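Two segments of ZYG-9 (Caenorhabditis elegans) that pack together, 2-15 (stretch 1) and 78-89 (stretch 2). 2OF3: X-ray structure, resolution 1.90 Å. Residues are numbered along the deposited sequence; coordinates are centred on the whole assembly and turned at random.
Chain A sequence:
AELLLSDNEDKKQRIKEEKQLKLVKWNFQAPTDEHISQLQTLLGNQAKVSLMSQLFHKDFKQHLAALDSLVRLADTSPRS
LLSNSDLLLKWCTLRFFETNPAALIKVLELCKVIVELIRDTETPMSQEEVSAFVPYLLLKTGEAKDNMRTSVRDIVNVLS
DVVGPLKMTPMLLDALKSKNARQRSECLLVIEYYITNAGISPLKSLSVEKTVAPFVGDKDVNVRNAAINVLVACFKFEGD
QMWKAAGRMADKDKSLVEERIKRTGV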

# COMPACT_ATOMS: atom_id res chain seq x y z
N GLU A 2 -22.85 -5.81 -24.19
CA GLU A 2 -22.39 -4.81 -23.19
C GLU A 2 -21.43 -5.31 -22.09
O GLU A 2 -21.64 -6.36 -21.44
N LEU A 3 -20.37 -4.53 -21.91
CA LEU A 3 -19.36 -4.75 -20.88
C LEU A 3 -20.02 -4.63 -19.51
O LEU A 3 -20.83 -3.71 -19.25
N LEU A 4 -19.69 -5.55 -18.62
CA LEU A 4 -20.06 -5.45 -17.24
C LEU A 4 -19.54 -4.14 -16.55
O LEU A 4 -20.16 -3.60 -15.62
N LEU A 5 -18.40 -3.64 -17.05
CA LEU A 5 -17.68 -2.52 -16.46
C LEU A 5 -17.14 -1.74 -17.60
O LEU A 5 -16.63 -2.32 -18.53
N SER A 6 -17.30 -0.41 -17.57
CA SER A 6 -16.91 0.46 -18.67
C SER A 6 -15.42 0.42 -19.08
O SER A 6 -14.53 0.04 -18.31
N ASP A 7 -15.15 0.87 -20.29
CA ASP A 7 -13.80 1.07 -20.76
C ASP A 7 -13.91 2.46 -21.38
O ASP A 7 -14.33 2.60 -22.53
N ASN A 8 -13.59 3.50 -20.63
CA ASN A 8 -13.62 4.88 -21.11
C ASN A 8 -12.49 5.63 -20.41
O ASN A 8 -11.69 5.06 -19.66
N GLU A 9 -12.44 6.94 -20.58
CA GLU A 9 -11.41 7.73 -19.93
C GLU A 9 -11.97 8.60 -18.81
O GLU A 9 -11.44 9.69 -18.54
N ASP A 10 -13.03 8.14 -18.15
CA ASP A 10 -13.63 8.96 -17.08
C ASP A 10 -12.72 9.08 -15.86
O ASP A 10 -12.92 9.96 -15.07
N LYS A 11 -11.73 8.21 -15.70
CA LYS A 11 -10.69 8.43 -14.67
C LYS A 11 -10.09 9.81 -14.69
O LYS A 11 -9.88 10.42 -13.64
N LYS A 12 -9.76 10.33 -15.87
CA LYS A 12 -9.23 11.71 -15.95
C LYS A 12 -10.20 12.75 -15.35
O LYS A 12 -9.73 13.69 -14.69
N GLN A 13 -11.50 12.61 -15.64
CA GLN A 13 -12.54 13.46 -15.10
C GLN A 13 -12.64 13.31 -13.56
O GLN A 13 -12.79 14.31 -12.87
N ARG A 14 -12.51 12.10 -13.02
CA ARG A 14 -12.55 11.88 -11.56
C ARG A 14 -11.36 12.50 -10.87
O ARG A 14 -11.56 13.14 -9.81
N ILE A 15 -10.15 12.34 -11.44
CA ILE A 15 -8.94 12.95 -10.89
C ILE A 15 -9.06 14.48 -10.89
O ILE A 15 -8.76 15.15 -9.91
N PRO A 78 -9.63 -6.56 -19.82
CA PRO A 78 -8.67 -5.89 -18.92
C PRO A 78 -8.71 -4.34 -18.95
O PRO A 78 -8.46 -3.73 -17.92
N ARG A 79 -9.06 -3.74 -20.07
CA ARG A 79 -9.18 -2.26 -20.14
C ARG A 79 -10.29 -1.72 -19.25
O ARG A 79 -10.20 -0.55 -18.84
N SER A 80 -11.28 -2.56 -18.94
CA SER A 80 -12.32 -2.21 -17.95
C SER A 80 -11.78 -2.05 -16.56
O SER A 80 -12.12 -1.09 -15.88
N LEU A 81 -10.93 -2.99 -16.13
CA LEU A 81 -10.25 -2.89 -14.85
C LEU A 81 -9.32 -1.68 -14.80
O LEU A 81 -9.32 -1.01 -13.77
N LEU A 82 -8.53 -1.42 -15.86
CA LEU A 82 -7.68 -0.24 -15.93
C LEU A 82 -8.45 1.10 -15.89
O LEU A 82 -8.06 2.02 -15.12
N SER A 83 -9.52 1.20 -16.70
CA SER A 83 -10.32 2.43 -16.80
C SER A 83 -10.90 2.80 -15.45
O SER A 83 -11.09 3.98 -15.16
N ASN A 84 -11.17 1.80 -14.63
CA ASN A 84 -11.86 1.95 -13.34
C ASN A 84 -11.01 1.59 -12.14
O ASN A 84 -11.54 1.40 -11.06
N SER A 85 -9.70 1.53 -12.34
CA SER A 85 -8.77 1.07 -11.31
C SER A 85 -8.90 1.87 -10.03
O SER A 85 -8.89 1.29 -8.93
N ASP A 86 -9.04 3.18 -10.16
CA ASP A 86 -9.16 4.03 -8.98
C ASP A 86 -10.40 3.66 -8.15
O ASP A 86 -10.33 3.63 -6.92
N LEU A 87 -11.52 3.36 -8.78
CA LEU A 87 -12.78 3.07 -8.06
C LEU A 87 -12.77 1.68 -7.52
O LEU A 87 -13.31 1.43 -6.44
N LEU A 88 -12.15 0.75 -8.26
CA LEU A 88 -12.07 -0.64 -7.79
C LEU A 88 -11.16 -0.75 -6.61
O LEU A 88 -11.51 -1.43 -5.64
N LEU A 89 -10.03 -0.05 -6.62
CA LEU A 89 -9.13 -0.06 -5.48
C LEU A 89 -9.78 0.58 -4.27
O LEU A 89 -9.62 0.07 -3.15

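Stretch 1 runs as an extended segment past the helix 78-83 before turning into its own helix, and the backbones come closest where the CA atoms of D7 and S80 lie 4.6 Å apart. E2 is out of reach and poorly ordered, so contact begins lightly at L3 (chi1 m, chi2 t), whose CD1 lies 4.0 Å from S80 OG.

L5 is the main apolar anchor. Its CA-to-CB bond points toward stretch 2, and the t, p rotamer places L5 CD2 3.9 Å from L88 CD1 and 4.4 Å from L81 CD2. Its backbone is also held: S80 OG (chi1 m) donates to L5 O at 2.8 Å.

S6 and D7 point sideways. The p rotamer of S6 lets OG accept from N84 ND2 at 3.1 Å, with an N-H...O angle of 160°; the same ND2 bonds S80 O at 3.0 Å within its own stretch, so this amide ties the extended segment to the helix. S6 O adds a CA-H...O contact with S80 CA (3.2 Å, 146° at H). D7, in chi1 t, brings OD1 to 3.7 Å from R79 CB and 3.4 Å from S83 OG. At the next residue, S83 OG lies 3.0 Å from N8 O and 2.8 Å from R79 O; one hydroxyl proton faces both acceptors, and the geometry does not choose between them.

Water 1 joins the backbones here, donating to N8 O (2.7 Å) and S83 O (2.7 Å) and accepting from K11 N (3.0 Å). N8 starts sideways, but its chi1 p conformation carries the side-chain end nearer stretch 2. Water 2 lies 2.9 Å from N8 OD1 and 2.7 Å from N84 OD1, and accepts from R14 NH1 at 2.9 Å.

From the helix, K11 and R14 point toward stretch 2, whereas K12 and Q13 are out of reach. K11 adopts t, t, m, t, and its ammonium meets the turn between the two helices of stretch 2: K11 NZ donates to L82 O and to S85 OG, both at 2.8 Å.

R14 (m, t, m, chi4 -85°) forms a two-pronged salt bridge with D86, whose chi1 is p. R14 NE bonds D86 OD2 at 2.8 Å (170°), and R14 NH2 bonds D86 OD1 at 2.8 Å (161°). Both near-linear bonds use the guanidinium edge; R14 NH2 also makes a weak bond to S83 O at 3.1 Å (126°). L87 CD1 covers one face, 3.5 Å from R14 CZ.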

# COMPACT_ATOMS: atom_id res chain seq x y z
CB GLU A 2 -23.53 -4.00 -22.56
CG GLU A 2 -24.17 -2.98 -23.53
CD GLU A 2 -25.52 -3.48 -24.10
OE1 GLU A 2 -25.56 -3.88 -25.29
OE2 GLU A 2 -26.54 -3.50 -23.35
CB LEU A 3 -18.24 -3.71 -21.02
CG LEU A 3 -17.50 -3.55 -22.35
CD1 LEU A 3 -16.52 -2.40 -22.32
CD2 LEU A 3 -16.78 -4.85 -22.76
CB LEU A 4 -19.51 -6.67 -16.55
CG LEU A 4 -19.93 -6.88 -15.12
CD1 LEU A 4 -21.45 -7.13 -15.05
CD2 LEU A 4 -19.13 -8.05 -14.60
CB LEU A 5 -16.57 -3.02 -15.53
CG LEU A 5 -15.81 -1.94 -14.76
CD1 LEU A 5 -16.78 -1.18 -13.77
CD2 LEU A 5 -14.64 -2.64 -14.04
CB SER A 6 -17.25 1.92 -18.31
OG SER A 6 -16.38 2.36 -17.27
CB ASP A 7 -13.48 -0.03 -21.78
CG ASP A 7 -12.29 0.31 -22.69
OD1 ASP A 7 -11.48 1.22 -22.35
OD2 ASP A 7 -12.15 -0.36 -23.76
CB ASN A 8 -15.03 5.52 -20.86
CG ASN A 8 -15.42 5.51 -19.37
OD1 ASN A 8 -14.56 5.58 -18.50
ND2 ASN A 8 -16.73 5.38 -19.08
CB GLU A 9 -10.76 8.61 -20.97
CG GLU A 9 -9.88 7.81 -21.88
CD GLU A 9 -9.21 8.67 -22.91
OE1 GLU A 9 -8.61 9.72 -22.55
OE2 GLU A 9 -9.29 8.28 -24.11
CB ASP A 10 -14.98 8.42 -16.66
CG ASP A 10 -16.05 8.67 -17.70
OD1 ASP A 10 -15.73 9.19 -18.79
OD2 ASP A 10 -17.23 8.32 -17.46
CB LYS A 11 -9.57 7.38 -14.78
CG LYS A 11 -8.56 7.45 -13.61
CD LYS A 11 -7.36 6.50 -13.88
CE LYS A 11 -7.74 5.09 -13.60
NZ LYS A 11 -6.60 4.23 -14.14
CB LYS A 12 -8.92 12.15 -17.38
CG LYS A 12 -7.81 11.40 -18.10
CD LYS A 12 -7.75 11.91 -19.62
CE LYS A 12 -6.70 11.08 -20.45
NZ LYS A 12 -7.02 9.58 -20.58
CB GLN A 13 -13.91 13.18 -15.78
CG GLN A 13 -15.12 14.11 -15.29
CD GLN A 13 -14.89 15.60 -15.65
OE1 GLN A 13 -14.16 15.90 -16.59
NE2 GLN A 13 -15.46 16.53 -14.85
CB ARG A 14 -12.70 10.41 -11.17
CG ARG A 14 -14.00 9.81 -11.68
CD ARG A 14 -14.17 8.37 -11.08
NE ARG A 14 -13.22 7.40 -11.68
CZ ARG A 14 -13.43 6.75 -12.80
NH1 ARG A 14 -14.53 6.97 -13.54
NH2 ARG A 14 -12.51 5.92 -13.23
CB ILE A 15 -7.65 12.58 -11.65
CG1 ILE A 15 -7.39 11.06 -11.63
CG2 ILE A 15 -6.45 13.26 -11.04
CD1 ILE A 15 -7.54 10.42 -10.27
CB PRO A 78 -7.30 -6.47 -19.35
CG PRO A 78 -7.55 -6.92 -20.78
CD PRO A 78 -8.94 -7.48 -20.75
CB ARG A 79 -9.43 -1.76 -21.56
CG ARG A 79 -8.19 -1.87 -22.46
CD ARG A 79 -8.57 -1.61 -23.92
NE ARG A 79 -7.61 -2.33 -24.76
CZ ARG A 79 -6.38 -1.90 -25.09
NH1 ARG A 79 -5.96 -0.70 -24.69
NH2 ARG A 79 -5.58 -2.68 -25.83
CB SER A 80 -13.43 -3.26 -17.96
OG SER A 80 -14.05 -3.17 -19.26
CB LEU A 81 -9.46 -4.19 -14.53
CG LEU A 81 -10.29 -5.49 -14.49
CD1 LEU A 81 -9.33 -6.64 -14.19
CD2 LEU A 81 -11.36 -5.46 -13.39
CB LEU A 82 -6.85 -0.23 -17.23
CG LEU A 82 -5.60 -1.06 -17.10
CD1 LEU A 82 -5.09 -1.22 -18.52
CD2 LEU A 82 -4.50 -0.38 -16.15
CB SER A 83 -11.51 2.22 -17.74
OG SER A 83 -11.07 2.13 -19.09
CB ASN A 84 -13.20 1.16 -13.37
CG ASN A 84 -14.13 1.72 -14.37
OD1 ASN A 84 -14.68 2.83 -14.18
ND2 ASN A 84 -14.24 1.05 -15.50
CB SER A 85 -7.32 1.12 -11.78
OG SER A 85 -6.83 2.48 -11.93
CB ASP A 86 -9.13 5.52 -9.40
CG ASP A 86 -10.29 5.92 -10.34
OD1 ASP A 86 -10.49 5.23 -11.38
OD2 ASP A 86 -11.01 6.95 -10.07
CB LEU A 87 -13.98 3.25 -9.00
CG LEU A 87 -14.12 4.66 -9.64
CD1 LEU A 87 -15.29 4.69 -10.68
CD2 LEU A 87 -14.34 5.71 -8.55
CB LEU A 88 -11.63 -1.57 -8.92
CG LEU A 88 -12.64 -1.71 -10.06
CD1 LEU A 88 -12.02 -2.58 -11.14
CD2 LEU A 88 -14.05 -2.21 -9.61
CB LEU A 89 -7.76 0.56 -5.83
CG LEU A 89 -6.95 -0.26 -6.88
CD1 LEU A 89 -5.76 0.60 -7.30
CD2 LEU A 89 -6.44 -1.60 -6.31
O HOH W 1 -10.92 5.76 -17.13
O HOH W 2 -14.23 5.07 -15.70